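Local coordinates for endoglucanase (Fervidobacterium pennivorans DSM 9078, PDB 6KDD), which probably hydrolyses beta-glucosidic bonds in cellulose-type glucans, as a glycoside hydrolase of family 5, at residues A[96-101]-A[135-140]; A[20-25]-A[54-59]; A[182-187]-A[242-247]. All coordinates share one frame; numbering follows the deposited sequence.

Contact 1. Residues A[96-101]-A[135-140]; sequences LTVIIN and ENLFFE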
ATOM      1  N   LEU A  96       4.314   5.645  14.991  1.00 21.91           N
ATOM      2  CA  LEU A  96       3.899   5.661  13.588  1.00 21.69           C
ATOM      3  C   LEU A  96       2.541   4.978  13.490  1.00 21.99           C
ATOM      4  O   LEU A  96       2.257   4.060  14.247  1.00 22.65           O
ATOM      5  CB  LEU A  96       4.922   4.868  12.742  1.00 18.94           C
ATOM      6  CG  LEU A  96       6.298   5.507  12.560  1.00 19.65           C
ATOM      7  CD1 LEU A  96       7.290   4.437  12.040  1.00 18.25           C
ATOM      8  CD2 LEU A  96       6.225   6.659  11.548  1.00 18.46           C
ATOM      9  N   THR A  97       1.669   5.492  12.615  1.00 19.96           N
ATOM     10  CA  THR A  97       0.500   4.769  12.171  1.00 18.64           C
ATOM     11  C   THR A  97       0.965   3.590  11.312  1.00 18.31           C
ATOM     12  O   THR A  97       1.952   3.691  10.571  1.00 19.26           O
ATOM     13  CB  THR A  97      -0.435   5.701  11.390  1.00 18.70           C
ATOM     14  OG1 THR A  97      -0.834   6.783  12.254  1.00 21.50           O
ATOM     15  CG2 THR A  97      -1.615   4.961  10.782  1.00 18.68           C
ATOM     16  N   VAL A  98       0.297   2.460  11.477  1.00 18.93           N
ATOM     17  CA  VAL A  98       0.741   1.232  10.816  1.00 20.66           C
ATOM     18  C   VAL A  98      -0.415   0.641  10.017  1.00 20.22           C
ATOM     19  O   VAL A  98      -1.507   0.443  10.542  1.00 21.39           O
ATOM     20  CB  VAL A  98       1.295   0.168  11.785  1.00 21.54           C
ATOM     21  CG1 VAL A  98       1.805  -1.044  11.000  1.00 22.44           C
ATOM     22  CG2 VAL A  98       2.378   0.699  12.678  1.00 21.15           C
ATOM     23  N   ILE A  99      -0.140   0.304   8.764  1.00 18.64           N
ATOM     24  CA  ILE A  99      -1.094  -0.396   7.936  1.00 19.53           C
ATOM     25  C   ILE A  99      -0.490  -1.754   7.598  1.00 20.21           C
ATOM     26  O   ILE A  99       0.623  -1.830   7.043  1.00 17.55           O
ATOM     27  CB  ILE A  99      -1.392   0.381   6.642  1.00 20.67           C
ATOM     28  CG1 ILE A  99      -2.020   1.735   6.952  1.00 22.66           C
ATOM     29  CG2 ILE A  99      -2.262  -0.514   5.744  1.00 19.72           C
ATOM     30  CD1 ILE A  99      -1.738   2.834   5.937  1.00 27.56           C
ATOM     31  N   ILE A 100      -1.241  -2.806   7.936  1.00 19.52           N
ATOM     32  CA  ILE A 100      -0.871  -4.155   7.528  1.00 17.74           C
ATOM     33  C   ILE A 100      -1.904  -4.654   6.514  1.00 20.48           C
ATOM     34  O   ILE A 100      -3.114  -4.417   6.647  1.00 19.55           O
ATOM     35  CB  ILE A 100      -0.747  -5.119   8.730  1.00 20.11           C
ATOM     36  CG1 ILE A 100      -2.031  -5.172   9.572  1.00 18.15           C
ATOM     37  CG2 ILE A 100       0.463  -4.746   9.591  1.00 20.57           C
ATOM     38  CD1 ILE A 100      -2.050  -6.355  10.544  1.00 21.12           C
ATOM     39  N   ASN A 101      -1.408  -5.390   5.520  1.00 19.86           N
ATOM     40  CA  ASN A 101      -2.298  -5.899   4.494  1.00 20.96           C
ATOM     41  C   ASN A 101      -2.106  -7.407   4.326  1.00 21.54           C
ATOM     42  O   ASN A 101      -1.350  -8.056   5.064  1.00 18.10           O
ATOM     43  CB  ASN A 101      -2.098  -5.142   3.173  1.00 20.01           C
ATOM     44  CG  ASN A 101      -0.820  -5.540   2.467  1.00 17.69           C
ATOM     45  OD1 ASN A 101      -0.208  -6.570   2.772  1.00 18.46           O
ATOM     46  ND2 ASN A 101      -0.414  -4.721   1.506  1.00 16.59           N
ATOM     47  N   GLU A 135      -5.852   2.224  17.979  1.00 25.69           N
ATOM     48  CA  GLU A 135      -6.608   2.595  16.786  1.00 26.91           C
ATOM     49  C   GLU A 135      -5.697   2.984  15.605  1.00 26.70           C
ATOM     50  O   GLU A 135      -6.155   3.114  14.464  1.00 26.80           O
ATOM     51  CB  GLU A 135      -7.605   3.723  17.099  1.00 27.68           C
ATOM     52  CG  GLU A 135      -6.992   5.069  17.433  1.00 34.05           C
ATOM     53  CD  GLU A 135      -8.058   6.154  17.606  1.00 42.49           C
ATOM     54  OE1 GLU A 135      -7.695   7.349  17.667  1.00 47.39           O
ATOM     55  OE2 GLU A 135      -9.271   5.801  17.657  1.00 44.73           O
ATOM     56  N   ASN A 136      -4.420   3.234  15.861  1.00 24.35           N
ATOM     57  CA  ASN A 136      -3.533   3.660  14.783  1.00 23.99           C
ATOM     58  C   ASN A 136      -2.860   2.465  14.075  1.00 22.52           C
ATOM     59  O   ASN A 136      -1.867   2.671  13.363  1.00 20.88           O
ATOM     60  CB  ASN A 136      -2.540   4.730  15.267  1.00 22.19           C
ATOM     61  CG  ASN A 136      -1.685   4.264  16.429  1.00 25.94           C
ATOM     62  OD1 ASN A 136      -2.086   3.397  17.185  1.00 27.19           O
ATOM     63  ND2 ASN A 136      -0.489   4.804  16.537  1.00 29.52           N
ATOM     64  N   LEU A 137      -3.356   1.240  14.314  1.00 19.65           N
ATOM     65  CA  LEU A 137      -3.067   0.082  13.473  1.00 21.93           C
ATOM     66  C   LEU A 137      -4.296  -0.114  12.585  1.00 22.29           C
ATOM     67  O   LEU A 137      -5.419  -0.312  13.103  1.00 22.66           O
ATOM     68  CB  LEU A 137      -2.839  -1.173  14.340  1.00 19.72           C
ATOM     69  CG  LEU A 137      -2.768  -2.479  13.528  1.00 18.01           C
ATOM     70  CD1 LEU A 137      -1.552  -2.427  12.593  1.00 16.55           C
ATOM     71  CD2 LEU A 137      -2.771  -3.723  14.439  1.00 20.01           C
ATOM     72  N   PHE A 138      -4.106   0.045  11.278  1.00 20.55           N
ATOM     73  CA  PHE A 138      -5.171  -0.171  10.308  1.00 20.78           C
ATOM     74  C   PHE A 138      -4.938  -1.472   9.550  1.00 22.22           C
ATOM     75  O   PHE A 138      -3.793  -1.943   9.428  1.00 20.73           O
ATOM     76  CB  PHE A 138      -5.247   0.970   9.282  1.00 20.40           C
ATOM     77  CG  PHE A 138      -5.464   2.380   9.765  1.00 22.29           C
ATOM     78  CD1 PHE A 138      -5.749   2.686  11.105  1.00 24.00           C
ATOM     79  CD2 PHE A 138      -5.380   3.429   8.854  1.00 24.26           C
ATOM     80  CE1 PHE A 138      -5.899   4.005  11.519  1.00 23.91           C
ATOM     81  CE2 PHE A 138      -5.561   4.742   9.266  1.00 23.23           C
ATOM     82  CZ  PHE A 138      -5.848   5.024  10.595  1.00 22.85           C
ATOM     83  N   PHE A 139      -6.046  -2.056   9.054  1.00 21.12           N
ATOM     84  CA  PHE A 139      -6.000  -3.285   8.271  1.00 21.96           C
ATOM     85  C   PHE A 139      -6.292  -2.956   6.797  1.00 25.66           C
ATOM     86  O   PHE A 139      -7.027  -2.011   6.508  1.00 26.51           O
ATOM     87  CB  PHE A 139      -7.067  -4.287   8.709  1.00 21.33           C
ATOM     88  CG  PHE A 139      -6.928  -4.836  10.100  1.00 24.84           C
ATOM     89  CD1 PHE A 139      -5.715  -4.778  10.799  1.00 21.01           C
ATOM     90  CD2 PHE A 139      -8.031  -5.394  10.723  1.00 23.78           C
ATOM     91  CE1 PHE A 139      -5.595  -5.276  12.095  1.00 23.19           C
ATOM     92  CE2 PHE A 139      -7.906  -5.888  12.020  1.00 28.13           C
ATOM     93  CZ  PHE A 139      -6.695  -5.838  12.701  1.00 23.77           C
ATOM     94  N   GLU A 140      -5.673  -3.711   5.870  1.00 22.03           N
ATOM     95  CA  GLU A 140      -5.940  -3.470   4.456  1.00 22.12           C
ATOM     96  C   GLU A 140      -6.200  -4.838   3.836  1.00 21.46           C
ATOM     97  O   GLU A 140      -5.345  -5.714   3.835  1.00 21.06           O
ATOM     98  CB  GLU A 140      -4.782  -2.697   3.800  1.00 22.80           C
ATOM     99  CG  GLU A 140      -4.928  -2.619   2.271  1.00 22.48           C
ATOM    100  CD  GLU A 140      -3.713  -1.989   1.594  1.00 24.40           C
ATOM    101  OE1 GLU A 140      -2.669  -1.819   2.275  1.00 25.31           O
ATOM    102  OE2 GLU A 140      -3.813  -1.647   0.379  1.00 26.52           O
TER
HETATM  103  O   HOH W   1      -0.096   7.369  14.661  1.00 28.56           O
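Two neighbouring parallel strands of the eight-stranded barrel meet here, 97-101 against 137-140, with Val-98, Ile-99 and Ile-100 paired to Leu-137, Phe-138 and Phe-139. The backbone ladder starts with Val-98 N giving to Asn-136 O at 2.9 Å, and Phe-138 N answers to Val-98 O at 2.7 Å, both bonds nearly straight. Ile-100 N then reaches Phe-138 O, and the last rung, Glu-140 N to Ile-100 O, is bent to 133° at the hydrogen.

At the start of the strands, on the side of Ile-99 and Phe-138, the methyl CG2 of Thr-97 sits over one face of the Phe-138 ring, 4.3 Å from its centroid, a CH-pi contact. Helix 13-20 packs on the same phenyl group. Thr-97 OG1 accepts a hydrogen bond from a water at 2.6 Å, and that water accepts one from Asn-136 ND2; Ile-19 O is a further hydrogen-bond partner of the hydroxyl. At the other end of the pair, Asn-101 and Glu-140 run side by side; Glu-140 OE1 lies 3.5 Å from Asn-101 CB and forms a salt bridge with Arg-59, and Asn-101 OD1 accepts a hydrogen bond from Ile-62 N.

On the helix side, Ile-100 holds CG1 between its backbone N and carbonyl carbon (chi1 56°), which lays the chain alongside Phe-139, CG1 to CD1 of that ring being 3.9 Å. Leu-137 CD1 fits against Val-98 CB, also at 3.9 Å. Helix 78-93 covers Val-98 and Ile-100, and Trp-123 meets Phe-139. With helix 112-129 in the connection between the strands, this is the beta-alpha-beta crossover of a TIM barrel.

Contact 2. Residues A[20-25]-A[54-59]; sequences IGKGVN and GFDSVR
Backbone bonds tie Lys-22, Val-24, Ser-57 and Arg-59 together. Lys-22 O is gripped twice where the pairing begins, by Asp-56 N at 2.7 Å and by Ser-57 N at 3.2 Å; beyond it Val-24 N gives to Ser-57 O and Arg-59 N to Val-24 O.

Side chains supply three more polar links. Asp-56 OD2 turns its anti lone pair to Lys-22 N, 2.8 Å away in an almost straight bond (176°). Ser-57, its OG held between backbone N and carbonyl carbon (chi1 63°), donates to Ile-20 O at 2.6 Å, and Ser-57 OG also comes within 3.2 Å of Gly-23 CA, which carries no side chain. These strands, 22-25 and 57-60, are the first two of the TIM barrel, joined through helix 45-53, whose end is closed by a Schellman motif at Gly-54. Inside the barrel Arg-59 NH1 points in the guanidinium plane at Asn-25 OD1, 2.9 Å away, with the amide nearly perpendicular to that plane. Asn-25 ND2 donates hydrogen bonds to Gly-259 O and Tyr-292 O, fixing the amide's rotation; the guanidinium also forms salt bridges with Glu-140 and Glu-260.

Apolar contact lies on the helix side. Val-24 CB rests over a face of the Phe-55 ring, 3.8 Å from CE1, and Ile-50 of helix 45-53 packs on both residues.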
ATOM      1  N   ILE A  20      -2.773   8.769   8.640  1.00 23.95           N
ATOM      2  CA  ILE A  20      -1.861   8.184   7.665  1.00 23.37           C
ATOM      3  C   ILE A  20      -0.869   9.250   7.230  1.00 26.28           C
ATOM      4  O   ILE A  20       0.347   9.025   7.276  1.00 21.85           O
ATOM      5  CB  ILE A  20      -2.634   7.596   6.481  1.00 21.36           C
ATOM      6  CG1 ILE A  20      -3.607   6.538   7.004  1.00 23.51           C
ATOM      7  CG2 ILE A  20      -1.674   7.008   5.460  1.00 22.45           C
ATOM      8  CD1 ILE A  20      -4.604   6.021   6.003  1.00 21.55           C
ATOM      9  N   GLY A  21      -1.407  10.411   6.784  1.00 24.01           N
ATOM     10  CA  GLY A  21      -0.545  11.543   6.487  1.00 24.33           C
ATOM     11  C   GLY A  21       0.527  11.177   5.467  1.00 22.93           C
ATOM     12  O   GLY A  21       0.195  10.689   4.386  1.00 24.35           O
ATOM     13  N   LYS A  22       1.790  11.407   5.846  1.00 21.85           N
ATOM     14  CA  LYS A  22       2.950  11.150   5.012  1.00 21.82           C
ATOM     15  C   LYS A  22       3.483   9.753   5.350  1.00 21.71           C
ATOM     16  O   LYS A  22       3.879   9.522   6.494  1.00 20.13           O
ATOM     17  CB  LYS A  22       4.047  12.164   5.343  1.00 22.60           C
ATOM     18  CG  LYS A  22       3.651  13.641   5.285  1.00 27.54           C
ATOM     19  CD  LYS A  22       4.892  14.509   5.528  1.00 30.85           C
ATOM     20  CE  LYS A  22       4.667  16.008   5.489  1.00 36.24           C
ATOM     21  NZ  LYS A  22       3.491  16.309   4.639  1.00 42.85           N
ATOM     22  N   GLY A  23       3.528   8.857   4.350  1.00 20.81           N
ATOM     23  CA  GLY A  23       3.787   7.458   4.652  1.00 18.72           C
ATOM     24  C   GLY A  23       4.817   6.843   3.722  1.00 19.66           C
ATOM     25  O   GLY A  23       5.106   7.414   2.648  1.00 17.17           O
ATOM     26  N   VAL A  24       5.330   5.663   4.135  1.00 18.01           N
ATOM     27  CA  VAL A  24       6.241   4.940   3.272  1.00 17.23           C
ATOM     28  C   VAL A  24       5.962   3.442   3.391  1.00 17.39           C
ATOM     29  O   VAL A  24       5.689   2.907   4.457  1.00 16.59           O
ATOM     30  CB  VAL A  24       7.715   5.297   3.542  1.00 15.95           C
ATOM     31  CG1 VAL A  24       8.163   4.901   4.949  1.00 18.23           C
ATOM     32  CG2 VAL A  24       8.661   4.745   2.478  1.00 15.66           C
ATOM     33  N   ASN A  25       6.060   2.753   2.259  1.00 15.12           N
ATOM     34  CA  ASN A  25       5.961   1.308   2.288  1.00 16.86           C
ATOM     35  C   ASN A  25       7.300   0.702   2.710  1.00 16.86           C
ATOM     36  O   ASN A  25       8.331   1.090   2.161  1.00 16.70           O
ATOM     37  CB  ASN A  25       5.614   0.833   0.880  1.00 16.32           C
ATOM     38  CG  ASN A  25       4.147   1.015   0.573  1.00 16.62           C
ATOM     39  OD1 ASN A  25       3.344   0.110   0.821  1.00 14.72           O
ATOM     40  ND2 ASN A  25       3.826   2.112  -0.108  1.00 14.80           N
ATOM     41  N   GLY A  54      10.383  12.375   9.447  1.00 23.97           N
ATOM     42  CA  GLY A  54       9.196  13.203   9.260  1.00 22.92           C
ATOM     43  C   GLY A  54       7.952  12.457   8.777  1.00 22.75           C
ATOM     44  O   GLY A  54       6.922  13.050   8.506  1.00 22.24           O
ATOM     45  N   PHE A  55       8.026  11.131   8.655  1.00 21.37           N
ATOM     46  CA  PHE A  55       6.879  10.352   8.217  1.00 21.12           C
ATOM     47  C   PHE A  55       5.910  10.201   9.392  1.00 19.44           C
ATOM     48  O   PHE A  55       6.339  10.152  10.557  1.00 22.13           O
ATOM     49  CB  PHE A  55       7.352   8.968   7.701  1.00 20.71           C
ATOM     50  CG  PHE A  55       8.000   9.012   6.335  1.00 19.59           C
ATOM     51  CD1 PHE A  55       7.228   9.029   5.190  1.00 20.66           C
ATOM     52  CD2 PHE A  55       9.381   9.066   6.191  1.00 22.16           C
ATOM     53  CE1 PHE A  55       7.821   9.105   3.930  1.00 19.55           C
ATOM     54  CE2 PHE A  55       9.979   9.130   4.933  1.00 20.41           C
ATOM     55  CZ  PHE A  55       9.199   9.128   3.798  1.00 18.90           C
ATOM     56  N   ASP A  56       4.625  10.090   9.061  1.00 20.20           N
ATOM     57  CA  ASP A  56       3.539   9.777   9.981  1.00 22.76           C
ATOM     58  C   ASP A  56       3.229   8.287  10.057  1.00 21.78           C
ATOM     59  O   ASP A  56       2.680   7.811  11.063  1.00 20.72           O
ATOM     60  CB  ASP A  56       2.249  10.463   9.530  1.00 23.27           C
ATOM     61  CG  ASP A  56       2.498  11.957   9.462  1.00 30.74           C
ATOM     62  OD1 ASP A  56       2.995  12.461  10.465  1.00 27.71           O
ATOM     63  OD2 ASP A  56       2.242  12.580   8.382  1.00 29.95           O
ATOM     64  N   SER A  57       3.497   7.558   8.963  1.00 19.36           N
ATOM     65  CA  SER A  57       2.947   6.210   8.865  1.00 17.67           C
ATOM     66  C   SER A  57       3.849   5.283   8.048  1.00 17.55           C
ATOM     67  O   SER A  57       4.675   5.716   7.227  1.00 14.98           O
ATOM     68  CB  SER A  57       1.563   6.251   8.252  1.00 20.53           C
ATOM     69  OG  SER A  57       1.661   6.769   6.916  1.00 22.19           O
ATOM     70  N   VAL A  58       3.640   3.969   8.265  1.00 19.87           N
ATOM     71  CA  VAL A  58       4.285   2.948   7.443  1.00 17.76           C
ATOM     72  C   VAL A  58       3.241   1.948   6.979  1.00 18.82           C
ATOM     73  O   VAL A  58       2.287   1.603   7.693  1.00 20.07           O
ATOM     74  CB  VAL A  58       5.383   2.203   8.240  1.00 18.62           C
ATOM     75  CG1 VAL A  58       6.674   3.022   8.392  1.00 17.28           C
ATOM     76  CG2 VAL A  58       4.873   1.641   9.569  1.00 16.84           C
ATOM     77  N   ARG A  59       3.450   1.452   5.761  1.00 18.21           N
ATOM     78  CA  ARG A  59       2.569   0.427   5.235  1.00 16.74           C
ATOM     79  C   ARG A  59       3.427  -0.820   5.051  1.00 15.88           C
ATOM     80  O   ARG A  59       4.565  -0.751   4.559  1.00 16.23           O
ATOM     81  CB  ARG A  59       1.977   0.845   3.877  1.00 17.35           C
ATOM     82  CG  ARG A  59       1.170  -0.277   3.218  1.00 17.38           C
ATOM     83  CD  ARG A  59       0.383   0.259   2.024  1.00 18.95           C
ATOM     84  NE  ARG A  59      -0.426  -0.743   1.296  1.00 18.02           N
ATOM     85  CZ  ARG A  59      -0.119  -1.361   0.153  1.00 19.96           C
ATOM     86  NH1 ARG A  59       1.072  -1.202  -0.400  1.00 18.96           N
ATOM     87  NH2 ARG A  59      -1.016  -2.166  -0.438  1.00 18.36           N
TER

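Contact 3. Residues A[182-187]-A[242-247]; sequences AHYSAV and FKYVSD
Tyr-244, on helix 232-252, presents one ring face to the edge of Tyr-184, which begins a short 3-10 turn in the loop before strand 198-204. The pair is an offset edge-to-face stack: planes at 85°, centroids 5.5 Å apart, with Tyr-184 CE1 above the rim of the Tyr-244 ring and CD1 of each ring 3.8 Å from CD1 of the other. Tyr-184 CG stands between its backbone N and carbonyl carbon (chi1 82°), from where the ring edge can reach the helix; His-241 stacks on this ring too.

Past the stack, the Tyr-244 side chain runs on to the next residue of the turn. Its OH donates to Ser-185 O at 2.9 Å, in the plane of the carbonyl and on a lone pair, and its ring also takes a cation-pi contact from Arg-188.

Val-245 fills in one position further along the helix. Its two methyls divide the work: CG2 packs 3.9 Å from Tyr-184 CB, whereas CG1 meets Val-187 CG2, also at 3.9 Å, the two valines crossing at about a right angle.

Between 182-187 and 242-247, then, aromatic and aliphatic surfaces do most of the joining; one neutral hydroxyl-to-carbonyl bond adds direction, there is no salt bridge, and the charged element lies just beyond, in Arg-188.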
ATOM      1  N   ALA A 182      -5.310  -1.637  -8.375  1.00 23.62           N
ATOM      2  CA  ALA A 182      -5.593  -0.338  -7.754  1.00 27.37           C
ATOM      3  C   ALA A 182      -5.257   0.864  -8.652  1.00 24.76           C
ATOM      4  O   ALA A 182      -4.780   1.885  -8.176  1.00 23.15           O
ATOM      5  CB  ALA A 182      -4.926  -0.214  -6.372  1.00 23.79           C
ATOM      6  N   HIS A 183      -5.510   0.759  -9.961  1.00 28.69           N
ATOM      7  CA  HIS A 183      -5.396   1.879 -10.882  1.00 27.62           C
ATOM      8  C   HIS A 183      -6.370   2.989 -10.508  1.00 27.48           C
ATOM      9  O   HIS A 183      -7.487   2.696 -10.074  1.00 28.24           O
ATOM     10  CB  HIS A 183      -5.721   1.382 -12.296  1.00 27.74           C
ATOM     11  CG  HIS A 183      -5.182   2.263 -13.366  1.00 30.52           C
ATOM     12  ND1 HIS A 183      -5.963   3.206 -14.007  1.00 33.49           N
ATOM     13  CD2 HIS A 183      -3.943   2.371 -13.881  1.00 32.40           C
ATOM     14  CE1 HIS A 183      -5.222   3.842 -14.893  1.00 33.92           C
ATOM     15  NE2 HIS A 183      -3.984   3.350 -14.825  1.00 33.69           N
ATOM     16  N   TYR A 184      -5.933   4.249 -10.685  1.00 26.19           N
ATOM     17  CA  TYR A 184      -6.703   5.429 -10.308  1.00 27.16           C
ATOM     18  C   TYR A 184      -8.081   5.355 -10.976  1.00 30.30           C
ATOM     19  O   TYR A 184      -9.095   5.725 -10.369  1.00 27.01           O
ATOM     20  CB  TYR A 184      -5.954   6.726 -10.670  1.00 32.74           C
ATOM     21  CG  TYR A 184      -6.132   7.129 -12.116  1.00 31.63           C
ATOM     22  CD1 TYR A 184      -7.291   7.781 -12.530  1.00 36.51           C
ATOM     23  CD2 TYR A 184      -5.197   6.779 -13.082  1.00 36.75           C
ATOM     24  CE1 TYR A 184      -7.505   8.114 -13.854  1.00 35.80           C
ATOM     25  CE2 TYR A 184      -5.399   7.100 -14.418  1.00 39.08           C
ATOM     26  CZ  TYR A 184      -6.552   7.766 -14.795  1.00 39.15           C
ATOM     27  OH  TYR A 184      -6.752   8.102 -16.098  1.00 44.19           O
ATOM     28  N   SER A 185      -8.103   4.837 -12.218  1.00 31.99           N
ATOM     29  CA  SER A 185      -9.319   4.802 -13.009  1.00 37.68           C
ATOM     30  C   SER A 185     -10.348   3.846 -12.400  1.00 38.41           C
ATOM     31  O   SER A 185     -11.536   4.074 -12.562  1.00 39.54           O
ATOM     32  CB  SER A 185      -9.044   4.519 -14.469  1.00 34.43           C
ATOM     33  OG  SER A 185      -8.683   3.156 -14.655  1.00 36.58           O
ATOM     34  N   ALA A 186      -9.892   2.846 -11.626  1.00 30.81           N
ATOM     35  CA  ALA A 186     -10.704   1.714 -11.199  1.00 34.70           C
ATOM     36  C   ALA A 186     -11.597   2.048 -10.000  1.00 31.17           C
ATOM     37  O   ALA A 186     -12.486   1.276  -9.624  1.00 33.65           O
ATOM     38  CB  ALA A 186      -9.823   0.513 -10.942  1.00 30.68           C
ATOM     39  N   VAL A 187     -11.374   3.236  -9.441  1.00 34.81           N
ATOM     40  CA  VAL A 187     -12.072   3.768  -8.283  1.00 34.23           C
ATOM     41  C   VAL A 187     -13.580   3.791  -8.553  1.00 40.77           C
ATOM     42  O   VAL A 187     -14.365   3.321  -7.720  1.00 34.67           O
ATOM     43  CB  VAL A 187     -11.394   5.101  -7.908  1.00 37.85           C
ATOM     44  CG1 VAL A 187     -12.104   6.438  -8.131  1.00 32.40           C
ATOM     45  CG2 VAL A 187     -10.400   5.021  -6.751  1.00 30.78           C
ATOM     46  N   PHE A 242      -5.984  12.661 -10.661  1.00 31.33           N
ATOM     47  CA  PHE A 242      -6.259  12.788  -9.235  1.00 33.84           C
ATOM     48  C   PHE A 242      -7.594  13.502  -9.010  1.00 37.15           C
ATOM     49  O   PHE A 242      -8.264  13.260  -8.010  1.00 34.87           O
ATOM     50  CB  PHE A 242      -5.125  13.547  -8.555  1.00 33.38           C
ATOM     51  CG  PHE A 242      -3.949  12.670  -8.186  1.00 29.59           C
ATOM     52  CD1 PHE A 242      -3.534  11.642  -9.025  1.00 32.20           C
ATOM     53  CD2 PHE A 242      -3.308  12.841  -6.963  1.00 27.66           C
ATOM     54  CE1 PHE A 242      -2.465  10.823  -8.670  1.00 31.68           C
ATOM     55  CE2 PHE A 242      -2.238  12.014  -6.604  1.00 29.94           C
ATOM     56  CZ  PHE A 242      -1.820  11.016  -7.460  1.00 33.73           C
ATOM     57  N   LYS A 243      -7.950  14.415  -9.930  1.00 37.25           N
ATOM     58  CA  LYS A 243      -9.243  15.097  -9.856  1.00 39.01           C
ATOM     59  C   LYS A 243     -10.355  14.080 -10.057  1.00 32.24           C
ATOM     60  O   LYS A 243     -11.376  14.139  -9.381  1.00 35.66           O
ATOM     61  CB  LYS A 243      -9.324  16.285 -10.817  1.00 38.09           C
ATOM     62  CG  LYS A 243     -10.499  17.226 -10.560  1.00 48.27           C
ATOM     63  CD  LYS A 243     -10.472  18.492 -11.407  1.00 51.44           C
ATOM     64  CE  LYS A 243     -11.318  18.354 -12.655  1.00 59.14           C
ATOM     65  NZ  LYS A 243     -12.747  18.135 -12.318  1.00 49.20           N
ATOM     66  N   TYR A 244     -10.111  13.106 -10.944  1.00 33.61           N
ATOM     67  CA  TYR A 244     -11.036  12.018 -11.220  1.00 32.73           C
ATOM     68  C   TYR A 244     -11.317  11.194  -9.962  1.00 36.96           C
ATOM     69  O   TYR A 244     -12.439  10.706  -9.760  1.00 36.38           O
ATOM     70  CB  TYR A 244     -10.431  11.180 -12.345  1.00 34.20           C
ATOM     71  CG  TYR A 244     -11.122   9.890 -12.705  1.00 39.29           C
ATOM     72  CD1 TYR A 244     -10.937   8.737 -11.958  1.00 40.73           C
ATOM     73  CD2 TYR A 244     -11.909   9.802 -13.850  1.00 42.43           C
ATOM     74  CE1 TYR A 244     -11.530   7.537 -12.324  1.00 42.21           C
ATOM     75  CE2 TYR A 244     -12.503   8.608 -14.238  1.00 43.92           C
ATOM     76  CZ  TYR A 244     -12.316   7.473 -13.466  1.00 47.37           C
ATOM     77  OH  TYR A 244     -12.942   6.312 -13.816  1.00 49.03           O
ATOM     78  N   VAL A 245     -10.267  10.955  -9.154  1.00 33.38           N
ATOM     79  CA  VAL A 245     -10.442  10.171  -7.932  1.00 30.82           C
ATOM     80  C   VAL A 245     -11.169  11.030  -6.898  1.00 26.45           C
ATOM     81  O   VAL A 245     -12.093  10.576  -6.248  1.00 34.77           O
ATOM     82  CB  VAL A 245      -9.098   9.632  -7.392  1.00 26.11           C
ATOM     83  CG1 VAL A 245      -9.327   8.765  -6.139  1.00 24.95           C
ATOM     84  CG2 VAL A 245      -8.412   8.783  -8.445  1.00 26.04           C
ATOM     85  N   SER A 246     -10.733  12.280  -6.772  1.00 31.91           N
ATOM     86  CA  SER A 246     -11.265  13.220  -5.795  1.00 31.21           C
ATOM     87  C   SER A 246     -12.767  13.410  -5.998  1.00 38.89           C
ATOM     88  O   SER A 246     -13.543  13.367  -5.036  1.00 38.52           O
ATOM     89  CB  SER A 246     -10.552  14.527  -5.929  1.00 30.69           C
ATOM     90  OG  SER A 246     -11.082  15.483  -5.017  1.00 35.68           O
ATOM     91  N   ASP A 247     -13.151  13.653  -7.261  1.00 36.42           N
ATOM     92  CA  ASP A 247     -14.537  13.889  -7.633  1.00 44.24           C
ATOM     93  C   ASP A 247     -15.388  12.709  -7.182  1.00 42.31           C
ATOM     94  O   ASP A 247     -16.432  12.907  -6.567  1.00 43.46           O
ATOM     95  CB  ASP A 247     -14.710  14.250  -9.124  1.00 39.01           C
ATOM     96  CG  ASP A 247     -14.255  15.663  -9.451  1.00 42.41           C
ATOM     97  OD1 ASP A 247     -14.170  16.485  -8.513  1.00 42.92           O
ATOM     98  OD2 ASP A 247     -13.928  15.925 -10.625  1.00 47.77           O
TER

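How the contacts relate
Read from the N-terminus, contact 2 comes first, then contact 1, then contact 3. Contacts 1 and 2, with centres 10 Å apart, together hold the first four strands of the barrel sheet, and touch where 57-60 borders 97-101. A probable hydrogen bond from Val-58 N to Thr-97 O (2.9 Å) stitches them, and the Arg-59 to Glu-140 salt bridge, 2.7 Å from NE to OE1, spans strand 97-101 inside the barrel. Contact 3 lies farther off, its centre about 22 Å from that of contact 1 and 21 Å from that of contact 2. It fastens the loop before strand 198-204 to helix 232-252, so two contacts build the barrel wall and the third joins pieces outside it.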